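Capsid protein (Turnip yellow mosaic virus, PDB 2FZ2) self-assembles into a T=3 icosahedral capsid of 180 copies that encloses the single-stranded RNA genome of the virus. Local coordinates at residues L40-T44 with P164-I170. Residue numbers count along the deposited sequence, not the author numbering.
Sequences LFAGT and PPASTCI
An antiparallel strand pairing that ends in a classic beta bulge joins 40-44, the end of strand 30-42 and the two loop residues after it, to 164-170, the loop leading into strand 169-182 together with its first two residues, in the beta sandwich (jelly-roll) subunit typical of small icosahedral viruses. In such a bulge two residues of one strand face one of the other: here T168 and C169 face A42, both directing N to A42 O. F41 faces I170 as a non-hydrogen-bonded pair, CA to CA 4.7 Å; A42 and C169 form the next, hydrogen-bonded pair, CA to CA 5.6 Å. There A42 N donates to C169 O at 3.0 Å and C169 N to A42 O at 3.3 Å. T168 (phi/psi -86/-15), the extra residue, adds a weak, bent bond from its N to A42 O at 2.7 Å. Next, G43 (phi 114, psi -21) turns the chain out of the strand; a CB there would clash with T168 OG1, which lies 3.4 Å from G43 CA and is hydrogen-bonded to T89. The loops then stay side by side, G43 opposite S167 (CA to CA 4.7 Å), with G43 O 3.1 Å from P164 CG and T44 CG2 3.5 Å from P164 O. On the other strand edge, I170 is backbone-bonded to H79 of strand 66-80, and its O also bonds H79 ND1, so 169-182 lies between two neighbours. F41 (chi1 m, -75°) and I170 share one sheet face: I170 CG2 sits 4.1 Å from the F41 ring centroid, 9° off its normal, a CH-pi contact, while F41 CE2 meets I170 CD1 at 3.4 Å.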
# COMPACT_ATOMS: atom_id res chain seq x y z
N LEU D 40 116.01 29.37 -62.36
CA LEU D 40 117.39 29.82 -62.33
C LEU D 40 118.40 28.86 -61.68
O LEU D 40 118.12 28.27 -60.64
CB LEU D 40 117.44 31.16 -61.62
CG LEU D 40 118.81 31.80 -61.58
CD1 LEU D 40 119.53 31.63 -62.94
CD2 LEU D 40 118.61 33.25 -61.21
N PHE D 41 119.57 28.74 -62.30
CA PHE D 41 120.64 27.90 -61.79
C PHE D 41 121.66 28.84 -61.19
O PHE D 41 122.63 29.26 -61.85
CB PHE D 41 121.27 27.12 -62.93
CG PHE D 41 120.43 25.98 -63.42
CD1 PHE D 41 119.27 26.22 -64.13
CD2 PHE D 41 120.81 24.67 -63.19
CE1 PHE D 41 118.49 25.17 -64.60
CE2 PHE D 41 120.05 23.61 -63.65
CZ PHE D 41 118.88 23.86 -64.36
N ALA D 42 121.46 29.17 -59.92
CA ALA D 42 122.30 30.15 -59.26
C ALA D 42 123.44 29.68 -58.41
O ALA D 42 123.65 28.48 -58.22
CB ALA D 42 121.43 31.07 -58.44
N GLY D 43 124.16 30.67 -57.91
CA GLY D 43 125.27 30.43 -57.01
C GLY D 43 126.64 30.79 -57.53
O GLY D 43 127.57 31.00 -56.75
N THR D 44 126.76 30.87 -58.84
CA THR D 44 128.03 31.14 -59.47
C THR D 44 128.43 32.60 -59.52
O THR D 44 129.62 32.93 -59.45
CB THR D 44 128.02 30.58 -60.88
OG1 THR D 44 126.72 30.04 -61.16
CG2 THR D 44 129.07 29.50 -61.00
N PRO D 164 131.88 29.35 -56.49
CA PRO D 164 131.85 27.91 -56.73
C PRO D 164 132.04 27.64 -58.22
O PRO D 164 131.81 28.51 -59.06
CB PRO D 164 130.46 27.52 -56.26
CG PRO D 164 129.65 28.71 -56.65
CD PRO D 164 130.52 29.83 -56.15
N PRO D 165 132.43 26.41 -58.58
CA PRO D 165 132.65 26.01 -59.96
C PRO D 165 131.35 25.77 -60.67
O PRO D 165 131.32 25.63 -61.89
CB PRO D 165 133.46 24.72 -59.85
CG PRO D 165 133.67 24.48 -58.34
CD PRO D 165 132.62 25.28 -57.65
N ALA D 166 130.26 25.73 -59.91
CA ALA D 166 128.96 25.50 -60.51
C ALA D 166 127.83 25.90 -59.59
O ALA D 166 128.01 26.03 -58.38
CB ALA D 166 128.81 24.03 -60.91
N SER D 167 126.66 26.10 -60.20
CA SER D 167 125.44 26.50 -59.50
C SER D 167 125.30 25.75 -58.16
O SER D 167 125.40 24.52 -58.12
CB SER D 167 124.26 26.24 -60.45
OG SER D 167 124.75 25.91 -61.76
N THR D 168 125.10 26.51 -57.07
CA THR D 168 124.97 25.92 -55.74
C THR D 168 123.55 25.53 -55.48
O THR D 168 123.25 24.83 -54.52
CB THR D 168 125.29 26.89 -54.61
OG1 THR D 168 124.42 28.02 -54.72
CG2 THR D 168 126.76 27.29 -54.63
N CYS D 169 122.65 26.03 -56.31
CA CYS D 169 121.27 25.67 -56.11
C CYS D 169 120.40 26.01 -57.30
O CYS D 169 120.70 26.93 -58.09
CB CYS D 169 120.73 26.33 -54.86
SG CYS D 169 120.57 28.10 -55.03
N ILE D 170 119.33 25.24 -57.41
CA ILE D 170 118.37 25.38 -58.48
C ILE D 170 117.06 25.92 -57.99
O ILE D 170 116.55 25.50 -56.95
CB ILE D 170 118.05 24.07 -59.10
CG1 ILE D 170 119.29 23.17 -59.03
CG2 ILE D 170 117.50 24.29 -60.48
CD1 ILE D 170 119.92 22.92 -60.34